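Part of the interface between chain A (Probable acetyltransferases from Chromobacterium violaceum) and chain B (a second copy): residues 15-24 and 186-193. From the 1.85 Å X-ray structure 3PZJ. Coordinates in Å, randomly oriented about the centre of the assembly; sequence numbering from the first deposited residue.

Chain A 15-24: PSTPLLAGWR
Chain B (186-193) MVVKRRNR

Every direct hydrogen bond in this contact ends on a backbone carbonyl, and two of the three donors are arginine side chains, a worked example of how an irregular segment can be held through its main chain: carbonyl oxygens left free by such a segment suit the N-H groups of a charged guanidinium. Chain B forms a hairpin: antiparallel strands 186-188 and 191-193 are joined by a type I' turn from Val188(B) to Arg191(B), with Lys189(B) and Arg190(B) at phi/psi 52/51 and 62/13, closed by Val188(B) N to Arg191(B) O and Arg191(B) N to Val188(B) O, both 3.0 Å. Chain A is extended from Ser16(A) to Leu20(A), then makes a type II turn to Trp23(A), with Gly22(A) at 63/35. Register is set where Leu19(A) CA lies 4.8 Å from Arg191(B) CA. There Leu20(A) N donates almost linearly to Arg190(B) O (2.7 Å, 178°). Arg191(B) (m, t, t, chi4 79°) sends NE to Thr17(A) O (3.0 Å), while Leu19(A) CD1 (chi1 -98°, between wells; chi2 p) covers one guanidinium face. Arg190(B) (m, t, t, chi4 -82°) reaches Trp23(A) O through NH2 (2.9 Å). Beside this line of hydrogen bonds lies an apolar patch. Val187(B) (t) places CG1 3.7 Å from the centroid of the five-membered ring of Trp23(A) (chi1 t, chi2 -108°), a CH-pi contact over the face; Val187(B) CG2 meets Leu20(A) CD1 at 3.7 Å, with Leu20(A) chi1 m and chi2 t. One water accepts from Asn192(B) N (2.8 Å) and donates to Pro18(A) O (2.6 Å), joining the two backbones indirectly; it also bonds Thr17(A) OG1 at 3.0 Å.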

ATOM      1  N   PRO A  15     -15.032  16.479   7.442  1.00 47.55           N
ATOM      2  CA  PRO A  15     -14.784  17.613   8.338  1.00 48.10           C
ATOM      3  C   PRO A  15     -13.575  17.416   9.273  1.00 48.49           C
ATOM      4  O   PRO A  15     -12.981  16.335   9.321  1.00 46.46           O
ATOM      5  CB  PRO A  15     -16.078  17.650   9.192  1.00 48.23           C
ATOM      6  CG  PRO A  15     -16.436  16.190   9.349  1.00 47.76           C
ATOM      7  CD  PRO A  15     -16.090  15.579   7.974  1.00 47.14           C
ATOM      8  N   SER A  16     -13.283  18.439  10.087  1.00 57.60           N
ATOM      9  CA  SER A  16     -12.314  18.313  11.167  1.00 53.10           C
ATOM     10  C   SER A  16     -12.824  17.294  12.196  1.00 50.55           C
ATOM     11  O   SER A  16     -14.029  17.195  12.402  1.00 53.37           O
ATOM     12  CB  SER A  16     -12.096  19.641  11.860  1.00 53.25           C
ATOM     13  OG  SER A  16     -10.873  19.588  12.567  1.00 54.73           O
ATOM     14  N   THR A  17     -11.920  16.509  12.787  1.00 47.00           N
ATOM     15  CA  THR A  17     -12.295  15.601  13.873  1.00 45.58           C
ATOM     16  C   THR A  17     -11.356  15.732  15.083  1.00 42.66           C
ATOM     17  O   THR A  17     -10.245  16.235  14.977  1.00 41.56           O
ATOM     18  CB  THR A  17     -12.386  14.102  13.407  1.00 47.14           C
ATOM     19  OG1 THR A  17     -11.240  13.780  12.628  1.00 46.42           O
ATOM     20  CG2 THR A  17     -13.700  13.809  12.615  1.00 51.23           C
ATOM     21  N   PRO A  18     -11.827  15.303  16.254  1.00 42.07           N
ATOM     22  CA  PRO A  18     -10.960  15.447  17.397  1.00 42.06           C
ATOM     23  C   PRO A  18      -9.696  14.612  17.284  1.00 39.93           C
ATOM     24  O   PRO A  18      -9.618  13.695  16.485  1.00 40.12           O
ATOM     25  CB  PRO A  18     -11.831  14.952  18.562  1.00 42.78           C
ATOM     26  CG  PRO A  18     -12.784  14.009  17.947  1.00 43.51           C
ATOM     27  CD  PRO A  18     -13.121  14.694  16.645  1.00 45.00           C
ATOM     28  N   LEU A  19      -8.711  14.977  18.060  1.00 40.89           N
ATOM     29  CA  LEU A  19      -7.551  14.137  18.268  1.00 43.14           C
ATOM     30  C   LEU A  19      -7.962  12.748  18.766  1.00 41.97           C
ATOM     31  O   LEU A  19      -8.966  12.597  19.497  1.00 39.71           O
ATOM     32  CB  LEU A  19      -6.644  14.764  19.301  1.00 48.65           C
ATOM     33  CG  LEU A  19      -5.457  15.563  18.775  1.00 53.80           C
ATOM     34  CD1 LEU A  19      -5.988  16.875  18.192  1.00 55.73           C
ATOM     35  CD2 LEU A  19      -4.436  15.758  19.876  1.00 62.53           C
ATOM     36  N   LEU A  20      -7.172  11.749  18.371  1.00 40.45           N
ATOM     37  CA  LEU A  20      -7.329  10.391  18.878  1.00 40.95           C
ATOM     38  C   LEU A  20      -6.625  10.293  20.213  1.00 46.78           C
ATOM     39  O   LEU A  20      -5.426  10.649  20.275  1.00 48.96           O
ATOM     40  CB  LEU A  20      -6.689   9.376  17.932  1.00 40.67           C
ATOM     41  CG  LEU A  20      -7.317   9.363  16.565  1.00 38.20           C
ATOM     42  CD1 LEU A  20      -6.508   8.516  15.529  1.00 37.35           C
ATOM     43  CD2 LEU A  20      -8.749   8.865  16.687  1.00 39.18           C
ATOM     44  N   ALA A  21      -7.347   9.789  21.239  1.00 48.16           N
ATOM     45  CA  ALA A  21      -6.821   9.751  22.627  1.00 56.25           C
ATOM     46  C   ALA A  21      -5.919   8.535  22.829  1.00 60.20           C
ATOM     47  O   ALA A  21      -6.284   7.389  22.470  1.00 59.37           O
ATOM     48  CB  ALA A  21      -7.971   9.738  23.661  1.00 58.19           C
ATOM     49  N   GLY A  22      -4.741   8.783  23.373  1.00 48.03           N
ATOM     50  CA  GLY A  22      -3.833   7.716  23.700  1.00 48.43           C
ATOM     51  C   GLY A  22      -3.396   6.963  22.452  1.00 45.45           C
ATOM     52  O   GLY A  22      -3.206   5.727  22.516  1.00 46.94           O
ATOM     53  N   TRP A  23      -3.245   7.678  21.329  1.00 43.20           N
ATOM     54  CA  TRP A  23      -2.697   7.040  20.119  1.00 40.12           C
ATOM     55  C   TRP A  23      -1.216   6.701  20.326  1.00 38.86           C
ATOM     56  O   TRP A  23      -0.438   7.498  20.884  1.00 38.19           O
ATOM     57  CB  TRP A  23      -2.853   7.912  18.861  1.00 40.28           C
ATOM     58  CG  TRP A  23      -2.086   7.320  17.736  1.00 39.62           C
ATOM     59  CD1 TRP A  23      -0.927   7.808  17.194  1.00 43.22           C
ATOM     60  CD2 TRP A  23      -2.296   6.023  17.140  1.00 37.64           C
ATOM     61  NE1 TRP A  23      -0.447   6.931  16.250  1.00 45.13           N
ATOM     62  CE2 TRP A  23      -1.282   5.844  16.168  1.00 38.29           C
ATOM     63  CE3 TRP A  23      -3.253   5.009  17.321  1.00 37.14           C
ATOM     64  CZ2 TRP A  23      -1.168   4.693  15.406  1.00 34.69           C
ATOM     65  CZ3 TRP A  23      -3.164   3.867  16.519  1.00 34.39           C
ATOM     66  CH2 TRP A  23      -2.113   3.720  15.597  1.00 33.81           C
ATOM     67  N   ARG A  24      -0.837   5.494  19.952  1.00 36.64           N
ATOM     68  CA  ARG A  24       0.576   5.131  19.819  1.00 36.70           C
ATOM     69  C   ARG A  24       0.745   4.086  18.718  1.00 35.46           C
ATOM     70  O   ARG A  24      -0.274   3.477  18.288  1.00 32.81           O
ATOM     71  CB  ARG A  24       1.118   4.557  21.090  1.00 38.69           C
ATOM     72  CG  ARG A  24       0.528   3.235  21.502  1.00 39.10           C
ATOM     73  CD  ARG A  24       1.209   2.881  22.805  1.00 47.68           C
ATOM     74  NE  ARG A  24       0.597   1.744  23.453  1.00 49.49           N
ATOM     75  CZ  ARG A  24       1.247   0.661  23.864  1.00 54.35           C
ATOM     76  NH1 ARG A  24       2.567   0.529  23.728  1.00 52.54           N
ATOM     77  NH2 ARG A  24       0.554  -0.308  24.441  1.00 56.96           N
TER
HETATM   78  N   MSE B 186      -4.575   6.048   7.982  1.00 22.78           N
HETATM   79  CA  MSE B 186      -3.418   6.655   8.657  1.00 23.38           C
HETATM   80  C   MSE B 186      -3.861   7.491   9.881  1.00 24.58           C
HETATM   81  O   MSE B 186      -5.029   7.804  10.033  1.00 24.28           O
HETATM   82  CB  MSE B 186      -2.689   7.563   7.643  1.00 24.26           C
HETATM   83  CG  MSE B 186      -2.069   6.749   6.499  1.00 30.48           C
HETATM   84 SE   MSE B 186      -1.338   8.084   5.210  0.80 41.66          SE
HETATM   85  CE  MSE B 186      -0.041   8.662   6.288  1.00 37.49           C
ATOM     86  N   VAL B 187      -2.904   7.720  10.776  1.00 24.48           N
ATOM     87  CA  VAL B 187      -3.025   8.713  11.911  1.00 24.09           C
ATOM     88  C   VAL B 187      -1.988   9.756  11.563  1.00 26.52           C
ATOM     89  O   VAL B 187      -0.791   9.432  11.485  1.00 25.70           O
ATOM     90  CB  VAL B 187      -2.768   8.070  13.229  1.00 24.83           C
ATOM     91  CG1 VAL B 187      -2.855   9.050  14.368  1.00 26.83           C
ATOM     92  CG2 VAL B 187      -3.868   6.991  13.428  1.00 23.57           C
ATOM     93  N   VAL B 188      -2.472  10.948  11.260  1.00 27.66           N
ATOM     94  CA  VAL B 188      -1.656  12.089  10.868  1.00 28.85           C
ATOM     95  C   VAL B 188      -1.807  13.152  11.941  1.00 30.39           C
ATOM     96  O   VAL B 188      -2.912  13.671  12.113  1.00 28.92           O
ATOM     97  CB  VAL B 188      -2.089  12.618   9.459  1.00 29.03           C
ATOM     98  CG1 VAL B 188      -1.190  13.786   8.973  1.00 32.29           C
ATOM     99  CG2 VAL B 188      -2.046  11.506   8.328  1.00 28.55           C
ATOM    100  N   LYS B 189      -0.711  13.445  12.672  1.00 31.60           N
ATOM    101  CA  LYS B 189      -0.696  14.409  13.732  1.00 34.12           C
ATOM    102  C   LYS B 189      -1.839  14.094  14.723  1.00 35.04           C
ATOM    103  O   LYS B 189      -2.641  14.971  15.004  1.00 35.76           O
ATOM    104  CB  LYS B 189      -0.854  15.802  13.130  1.00 35.43           C
ATOM    105  N   ARG B 190      -1.896  12.831  15.171  1.00 34.18           N
ATOM    106  CA  ARG B 190      -2.839  12.340  16.187  1.00 35.24           C
ATOM    107  C   ARG B 190      -4.330  12.470  15.770  1.00 35.20           C
ATOM    108  O   ARG B 190      -5.221  12.259  16.650  1.00 34.99           O
ATOM    109  CB  ARG B 190      -2.577  12.906  17.609  1.00 37.28           C
ATOM    110  CG  ARG B 190      -1.233  12.482  18.271  1.00 40.18           C
ATOM    111  CD  ARG B 190      -1.059  12.972  19.791  1.00 44.35           C
ATOM    112  NE  ARG B 190       0.221  12.451  20.301  1.00 46.97           N
ATOM    113  CZ  ARG B 190       0.411  11.210  20.776  1.00 48.70           C
ATOM    114  NH1 ARG B 190       1.645  10.838  21.157  1.00 46.87           N
ATOM    115  NH2 ARG B 190      -0.638  10.364  20.976  1.00 45.99           N
ATOM    116  N   ARG B 191      -4.594  12.742  14.460  1.00 33.41           N
ATOM    117  CA  ARG B 191      -5.984  12.749  13.895  1.00 32.78           C
ATOM    118  C   ARG B 191      -6.221  11.620  12.869  1.00 29.89           C
ATOM    119  O   ARG B 191      -5.288  11.175  12.202  1.00 28.02           O
ATOM    120  CB  ARG B 191      -6.319  14.027  13.212  1.00 34.58           C
ATOM    121  CG  ARG B 191      -6.469  15.189  14.199  1.00 40.08           C
ATOM    122  CD  ARG B 191      -7.140  16.359  13.488  1.00 46.38           C
ATOM    123  NE  ARG B 191      -7.528  17.323  14.504  1.00 51.80           N
ATOM    124  CZ  ARG B 191      -6.686  18.174  15.062  1.00 56.65           C
ATOM    125  NH1 ARG B 191      -5.420  18.238  14.661  1.00 56.31           N
ATOM    126  NH2 ARG B 191      -7.129  18.988  16.007  1.00 59.62           N
ATOM    127  N   ASN B 192      -7.474  11.192  12.735  1.00 27.70           N
ATOM    128  CA  ASN B 192      -7.806  10.218  11.719  1.00 27.62           C
ATOM    129  C   ASN B 192      -7.573  10.713  10.279  1.00 27.14           C
ATOM    130  O   ASN B 192      -7.927  11.843   9.947  1.00 26.74           O
ATOM    131  CB  ASN B 192      -9.266   9.813  11.795  1.00 26.98           C
ATOM    132  CG  ASN B 192      -9.596   8.682  10.781  1.00 26.40           C
ATOM    133  OD1 ASN B 192      -9.055   7.581  10.853  1.00 24.36           O
ATOM    134  ND2 ASN B 192     -10.402   8.991   9.813  1.00 26.86           N
ATOM    135  N   ARG B 193      -7.097   9.832   9.421  1.00 24.99           N
ATOM    136  CA  ARG B 193      -7.101  10.085   8.004  1.00 24.32           C
ATOM    137  C   ARG B 193      -7.763   8.955   7.203  1.00 23.44           C
ATOM    138  O   ARG B 193      -7.351   7.851   7.274  1.00 23.61           O
ATOM    139  CB  ARG B 193      -5.681  10.285   7.450  1.00 23.03           C
ATOM    140  CG  ARG B 193      -5.649  10.161   5.934  1.00 24.44           C
ATOM    141  CD  ARG B 193      -4.397  10.657   5.294  1.00 28.89           C
ATOM    142  NE  ARG B 193      -4.254  10.188   3.945  1.00 25.16           N
ATOM    143  CZ  ARG B 193      -3.416  10.657   3.046  1.00 26.00           C
ATOM    144  NH1 ARG B 193      -3.389  10.120   1.855  1.00 27.66           N
ATOM    145  NH2 ARG B 193      -2.604  11.643   3.327  1.00 25.72           N
TER
HETATM  146  O   HOH W   1      -9.525  12.091  14.433  1.00 32.70           O